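Local atomic coordinates of kappa-carrageenase (Zobellia galactanivorans, PDB entry 5OCR), a protein that probably hydrolyses kappa-carrageenan, a galactan of red algae, with this chain comprising the family 16 glycoside hydrolase part of a longer protein. Residues D19-F31 and S274-S286. Sequence-based numbering, arbitrary orientation.
Sequences DQWTIKWSASDEF and SMYVDYVRVWEKS. With MG (magnesium ion), chain F.
Ile23 lays its CG1-CD1 branch over one face of the Trp283 indole, Ile23 CG1 standing 4.2 Å from the centroid of the five-membered ring, a CH-pi contact. This placement follows from chi1 of -156°, which sets CG1 roughly opposite the backbone N. On the same face of the sheet, Trp21 crosses Trp283 at about a right angle and takes Lys285 CB over its own six-membered ring. Antiparallel pairing supports this row: Thr22 N donates to Glu284 O in the carbonyl plane (2.9 Å, 172° at the hydrogen), and Thr22 O receives Glu284 N.

After Lys24 N bonds to Val282 O, Trp25 and Ser26 turn away from 274-286, while Ala27 CB returns to touch Val282 CG2. Ser28 spans the break: its OG accepts from Val282 N at 3.0 Å and donates to Lys24 O. Pairing then resumes through the reciprocal bonds of Asp29 and Val280.

Glu30 and Arg281 form a two-pronged, side-on salt bridge. Arg281 NE meets the syn lone pair of Glu30 OE2, and Arg281 NH2 meets Glu30 OE1, each at 2.8 Å, with carboxylate and guanidinium planes 30° apart. Arg281 CZ lies 3.5 Å above the centre of the Tyr279 ring, whose OH bonds Glu103. Replacing Arg281 with a methionine would probably leave the Glu30 carboxylate without its cationic mate and less firmly held in its orientation.

Beside this bridge, magnesium is held by Glu30 O (2.2 Å), by Asp278 O and OD1, by water and by Gly66 O; Asp278 OD2 pairs with Lys105. The shared ion explains why Glu30 O and Asp278 O can approach to 3.1 Å. Backbone pairing, a bidentate salt bridge and a shared metal thus join the N-terminal segment to the last strand of the jellyroll, consistent with a structural role for this magnesium.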
loop_
_atom_site.group_PDB
_atom_site.type_symbol
_atom_site.label_atom_id
_atom_site.label_comp_id
_atom_site.label_asym_id
_atom_site.label_seq_id
_atom_site.Cartn_x
_atom_site.Cartn_y
_atom_site.Cartn_z
ATOM N N ASP A 19 -23.088 -11.812 -7.974
ATOM C CA ASP A 19 -22.425 -10.777 -8.768
ATOM C C ASP A 19 -21.623 -11.313 -9.976
ATOM O O ASP A 19 -21.057 -12.394 -9.893
ATOM C CB ASP A 19 -21.480 -9.971 -7.857
ATOM C CG ASP A 19 -22.230 -9.162 -6.796
ATOM O OD1 ASP A 19 -23.366 -8.677 -7.041
ATOM O OD2 ASP A 19 -21.731 -8.969 -5.700
ATOM N N GLN A 20 -21.509 -10.508 -11.040
ATOM C CA GLN A 20 -20.732 -10.859 -12.219
ATOM C C GLN A 20 -19.525 -9.947 -12.211
ATOM O O GLN A 20 -19.685 -8.759 -11.909
ATOM C CB GLN A 20 -21.496 -10.479 -13.472
ATOM C CG GLN A 20 -22.740 -11.317 -13.702
ATOM C CD GLN A 20 -22.427 -12.724 -14.216
ATOM O OE1 GLN A 20 -21.481 -12.952 -15.007
ATOM N NE2 GLN A 20 -23.250 -13.676 -13.794
ATOM N N TRP A 21 -18.358 -10.474 -12.559
ATOM C CA TRP A 21 -17.119 -9.625 -12.501
ATOM C C TRP A 21 -16.415 -9.603 -13.825
ATOM O O TRP A 21 -16.167 -10.670 -14.401
ATOM C CB TRP A 21 -16.175 -10.176 -11.431
ATOM C CG TRP A 21 -16.775 -10.153 -10.061
ATOM C CD1 TRP A 21 -17.419 -11.210 -9.374
ATOM C CD2 TRP A 21 -16.807 -8.994 -9.166
ATOM N NE1 TRP A 21 -17.859 -10.778 -8.133
ATOM C CE2 TRP A 21 -17.518 -9.433 -7.942
ATOM C CE3 TRP A 21 -16.338 -7.679 -9.272
ATOM C CZ2 TRP A 21 -17.706 -8.587 -6.880
ATOM C CZ3 TRP A 21 -16.528 -6.827 -8.169
ATOM C CH2 TRP A 21 -17.194 -7.278 -7.019
ATOM N N THR A 22 -16.047 -8.424 -14.313
ATOM C CA THR A 22 -15.310 -8.234 -15.589
ATOM C C THR A 22 -13.937 -7.652 -15.341
ATOM O O THR A 22 -13.792 -6.626 -14.654
ATOM C CB THR A 22 -16.081 -7.308 -16.548
ATOM O OG1 THR A 22 -17.356 -7.946 -16.763
ATOM C CG2 THR A 22 -15.341 -7.249 -17.863
ATOM N N ILE A 23 -12.921 -8.365 -15.809
ATOM C CA ILE A 23 -11.579 -7.910 -15.580
ATOM C C ILE A 23 -11.319 -6.597 -16.316
ATOM O O ILE A 23 -11.908 -6.374 -17.425
ATOM C CB ILE A 23 -10.541 -8.998 -15.889
ATOM C CG1 ILE A 23 -9.255 -8.653 -15.063
ATOM C CG2 ILE A 23 -10.435 -9.157 -17.424
ATOM C CD1 ILE A 23 -8.425 -9.803 -14.540
ATOM N N LYS A 24 -10.541 -5.697 -15.675
ATOM C CA LYS A 24 -10.213 -4.384 -16.216
ATOM C C LYS A 24 -8.709 -4.358 -16.453
ATOM O O LYS A 24 -7.917 -4.227 -15.499
ATOM C CB LYS A 24 -10.681 -3.297 -15.237
ATOM C CG LYS A 24 -12.211 -3.283 -15.001
ATOM C CD LYS A 24 -13.080 -3.255 -16.266
ATOM C CE LYS A 24 -13.233 -1.874 -16.851
ATOM N NZ LYS A 24 -14.420 -1.939 -17.751
ATOM N N TRP A 25 -8.301 -4.599 -17.721
ATOM C CA TRP A 25 -6.906 -4.593 -18.081
ATOM C C TRP A 25 -6.159 -3.299 -17.813
ATOM O O TRP A 25 -4.977 -3.355 -17.578
ATOM C CB TRP A 25 -6.741 -5.098 -19.518
ATOM C CG TRP A 25 -6.960 -6.579 -19.494
ATOM C CD1 TRP A 25 -8.104 -7.316 -19.958
ATOM C CD2 TRP A 25 -6.061 -7.573 -18.896
ATOM N NE1 TRP A 25 -7.933 -8.645 -19.716
ATOM C CE2 TRP A 25 -6.728 -8.877 -19.047
ATOM C CE3 TRP A 25 -4.785 -7.513 -18.258
ATOM C CZ2 TRP A 25 -6.125 -10.056 -18.621
ATOM C CZ3 TRP A 25 -4.214 -8.725 -17.773
ATOM C CH2 TRP A 25 -4.856 -9.955 -17.966
ATOM N N SER A 26 -6.864 -2.151 -17.673
ATOM C CA SER A 26 -6.151 -0.907 -17.337
ATOM C C SER A 26 -5.501 -0.861 -15.981
ATOM O O SER A 26 -4.699 0.043 -15.713
ATOM C CB SER A 26 -7.080 0.300 -17.468
ATOM O OG SER A 26 -8.230 -0.020 -16.709
ATOM N N ALA A 27 -5.795 -1.827 -15.085
ATOM C CA ALA A 27 -4.961 -1.873 -13.887
ATOM C C ALA A 27 -4.723 -3.323 -13.518
ATOM O O ALA A 27 -4.563 -3.676 -12.334
ATOM C CB ALA A 27 -5.630 -1.154 -12.665
ATOM N N SER A 28 -4.727 -4.205 -14.530
ATOM C CA SER A 28 -4.376 -5.602 -14.270
ATOM C C SER A 28 -3.123 -5.955 -15.023
ATOM O O SER A 28 -2.931 -5.500 -16.175
ATOM C CB SER A 28 -5.493 -6.556 -14.711
ATOM O OG SER A 28 -6.732 -6.237 -14.108
ATOM N N ASP A 29 -2.275 -6.779 -14.403
ATOM C CA ASP A 29 -1.005 -7.085 -15.056
ATOM C C ASP A 29 -0.525 -8.408 -14.457
ATOM O O ASP A 29 -0.426 -8.531 -13.203
ATOM C CB ASP A 29 -0.010 -5.937 -14.787
ATOM C CG ASP A 29 1.149 -5.878 -15.829
ATOM O OD1 ASP A 29 1.629 -6.975 -16.291
ATOM O OD2 ASP A 29 1.584 -4.723 -16.099
ATOM N N GLU A 30 -0.212 -9.380 -15.317
ATOM C CA GLU A 30 0.398 -10.690 -14.843
ATOM C C GLU A 30 1.921 -10.617 -14.853
ATOM O O GLU A 30 2.595 -11.588 -14.452
ATOM C CB GLU A 30 -0.012 -11.826 -15.767
ATOM C CG GLU A 30 -1.516 -11.992 -15.890
ATOM C CD GLU A 30 -2.211 -12.412 -14.602
ATOM O OE1 GLU A 30 -1.676 -13.351 -13.928
ATOM O OE2 GLU A 30 -3.368 -11.906 -14.295
ATOM N N PHE A 31 2.450 -9.468 -15.283
ATOM C CA PHE A 31 3.931 -9.257 -15.240
ATOM C C PHE A 31 4.717 -10.308 -15.998
ATOM O O PHE A 31 5.858 -10.626 -15.640
ATOM C CB PHE A 31 4.434 -9.143 -13.809
ATOM C CG PHE A 31 3.818 -7.947 -13.072
ATOM C CD1 PHE A 31 3.935 -6.651 -13.589
ATOM C CD2 PHE A 31 3.015 -8.170 -11.932
ATOM C CE1 PHE A 31 3.336 -5.579 -12.927
ATOM C CE2 PHE A 31 2.372 -7.068 -11.299
ATOM C CZ PHE A 31 2.522 -5.798 -11.815
ATOM N N SER A 274 13.666 -6.347 -1.221
ATOM C CA SER A 274 12.672 -6.273 -2.270
ATOM C C SER A 274 11.393 -6.950 -1.837
ATOM O O SER A 274 11.442 -7.901 -1.070
ATOM C CB SER A 274 13.171 -7.021 -3.482
ATOM O OG SER A 274 14.356 -6.408 -4.015
ATOM N N MET A 275 10.250 -6.376 -2.272
ATOM C CA MET A 275 8.967 -7.135 -2.360
ATOM C C MET A 275 8.771 -7.680 -3.765
ATOM O O MET A 275 9.344 -7.163 -4.721
ATOM C CB MET A 275 7.714 -6.289 -1.942
ATOM C CG MET A 275 7.526 -5.087 -2.891
ATOM S SD MET A 275 6.162 -4.033 -2.376
ATOM C CE MET A 275 4.741 -5.016 -2.816
ATOM N N TYR A 276 7.903 -8.678 -3.901
ATOM C CA TYR A 276 7.672 -9.315 -5.211
ATOM C C TYR A 276 6.183 -9.426 -5.460
ATOM O O TYR A 276 5.376 -9.776 -4.528
ATOM C CB TYR A 276 8.247 -10.767 -5.175
ATOM C CG TYR A 276 9.719 -10.719 -4.941
ATOM C CD1 TYR A 276 10.588 -10.596 -6.043
ATOM C CD2 TYR A 276 10.258 -10.787 -3.645
ATOM C CE1 TYR A 276 11.996 -10.532 -5.818
ATOM C CE2 TYR A 276 11.661 -10.700 -3.425
ATOM C CZ TYR A 276 12.484 -10.575 -4.527
ATOM O OH TYR A 276 13.833 -10.555 -4.316
ATOM N N VAL A 277 5.772 -9.195 -6.694
ATOM C CA VAL A 277 4.365 -9.275 -7.015
ATOM C C VAL A 277 4.207 -10.198 -8.254
ATOM O O VAL A 277 4.775 -9.899 -9.340
ATOM C CB VAL A 277 3.822 -7.873 -7.366
ATOM C CG1 VAL A 277 2.320 -7.967 -7.640
ATOM C CG2 VAL A 277 4.086 -6.808 -6.266
ATOM N N ASP A 278 3.396 -11.251 -8.123
ATOM C CA ASP A 278 3.139 -12.137 -9.237
ATOM C C ASP A 278 2.057 -11.570 -10.111
ATOM O O ASP A 278 2.152 -11.683 -11.339
ATOM C CB ASP A 278 2.763 -13.534 -8.649
ATOM C CG ASP A 278 2.684 -14.670 -9.730
ATOM O OD1 ASP A 278 3.188 -14.511 -10.834
ATOM O OD2 ASP A 278 2.006 -15.660 -9.454
ATOM N N TYR A 279 1.028 -10.963 -9.574
ATOM C CA TYR A 279 0.017 -10.303 -10.456
ATOM C C TYR A 279 -0.734 -9.258 -9.645
ATOM O O TYR A 279 -0.716 -9.277 -8.394
ATOM C CB TYR A 279 -0.971 -11.340 -11.052
ATOM C CG TYR A 279 -1.906 -12.011 -10.052
ATOM C CD1 TYR A 279 -2.934 -11.310 -9.370
ATOM C CD2 TYR A 279 -1.756 -13.364 -9.805
ATOM C CE1 TYR A 279 -3.781 -11.973 -8.480
ATOM C CE2 TYR A 279 -2.567 -14.026 -8.893
ATOM C CZ TYR A 279 -3.597 -13.325 -8.241
ATOM O OH TYR A 279 -4.449 -13.965 -7.372
ATOM N N VAL A 280 -1.387 -8.369 -10.396
ATOM C CA VAL A 280 -2.411 -7.498 -9.850
ATOM C C VAL A 280 -3.569 -7.601 -10.770
ATOM O O VAL A 280 -3.416 -7.592 -12.034
ATOM C CB VAL A 280 -1.934 -6.066 -9.625
ATOM C CG1 VAL A 280 -1.366 -5.442 -10.948
ATOM C CG2 VAL A 280 -3.100 -5.220 -9.041
ATOM N N ARG A 281 -4.752 -7.714 -10.191
ATOM C CA ARG A 281 -5.976 -7.875 -11.006
ATOM C C ARG A 281 -7.089 -6.990 -10.427
ATOM O O ARG A 281 -7.292 -6.912 -9.213
ATOM C CB ARG A 281 -6.450 -9.323 -11.051
ATOM C CG ARG A 281 -5.454 -10.265 -11.716
ATOM C CD ARG A 281 -5.910 -11.718 -11.488
ATOM N NE ARG A 281 -4.891 -12.598 -12.089
ATOM C CZ ARG A 281 -4.690 -13.896 -11.786
ATOM N NH1 ARG A 281 -5.490 -14.573 -10.931
ATOM N NH2 ARG A 281 -3.714 -14.560 -12.396
ATOM N N VAL A 282 -7.806 -6.307 -11.315
ATOM C CA VAL A 282 -8.915 -5.443 -10.904
ATOM C C VAL A 282 -10.149 -5.893 -11.719
ATOM O O VAL A 282 -10.017 -6.174 -12.947
ATOM C CB VAL A 282 -8.603 -3.993 -11.193
ATOM C CG1 VAL A 282 -9.787 -3.097 -10.771
ATOM C CG2 VAL A 282 -7.387 -3.590 -10.404
ATOM N N TRP A 283 -11.289 -5.955 -11.062
ATOM C CA TRP A 283 -12.549 -6.259 -11.745
ATOM C C TRP A 283 -13.573 -5.222 -11.384
ATOM O O TRP A 283 -13.497 -4.598 -10.317
ATOM C CB TRP A 283 -13.155 -7.609 -11.338
ATOM C CG TRP A 283 -12.338 -8.848 -11.629
ATOM C CD1 TRP A 283 -12.516 -9.759 -12.676
ATOM C CD2 TRP A 283 -11.219 -9.334 -10.849
ATOM N NE1 TRP A 283 -11.603 -10.802 -12.584
ATOM C CE2 TRP A 283 -10.773 -10.585 -11.494
ATOM C CE3 TRP A 283 -10.574 -8.894 -9.644
ATOM C CZ2 TRP A 283 -9.748 -11.373 -10.956
ATOM C CZ3 TRP A 283 -9.551 -9.670 -9.154
ATOM C CH2 TRP A 283 -9.155 -10.870 -9.759
ATOM N N GLU A 284 -14.513 -5.045 -12.281
ATOM C CA GLU A 284 -15.699 -4.226 -11.950
ATOM C C GLU A 284 -16.944 -5.111 -12.035
ATOM O O GLU A 284 -16.989 -6.101 -12.780
ATOM C CB GLU A 284 -15.803 -2.888 -12.742
ATOM C CG GLU A 284 -14.673 -1.866 -12.446
ATOM C CD GLU A 284 -14.726 -0.591 -13.267
ATOM O OE1 GLU A 284 -14.907 -0.650 -14.489
ATOM O OE2 GLU A 284 -14.535 0.473 -12.719
ATOM N N LYS A 285 -17.912 -4.777 -11.206
ATOM C CA LYS A 285 -19.150 -5.589 -11.028
ATOM C C LYS A 285 -20.133 -5.135 -12.060
ATOM O O LYS A 285 -20.223 -3.946 -12.318
ATOM C CB LYS A 285 -19.702 -5.332 -9.591
ATOM C CG LYS A 285 -20.783 -6.280 -9.173
ATOM C CD LYS A 285 -21.721 -5.589 -8.202
ATOM C CE LYS A 285 -21.120 -5.760 -6.847
ATOM N NZ LYS A 285 -22.008 -5.199 -5.791
ATOM N N SER A 286 -20.877 -6.079 -12.656
ATOM C CA SER A 286 -21.411 -5.845 -14.046
ATOM C C SER A 286 -22.915 -5.854 -14.123
ATOM O O SER A 286 -23.537 -6.685 -13.464
ATOM C CB SER A 286 -20.814 -6.895 -15.036
ATOM O OG SER A 286 -19.356 -6.912 -14.976
HETATM MG MG MG F . 3.072 -13.185 -12.950
HETATM O O HOH W 1 -23.209 -8.170 -10.974
HETATM O O HOH W 2 0.719 -14.311 -13.157
HETATM O O HOH W 3 3.236 -14.857 -14.673
#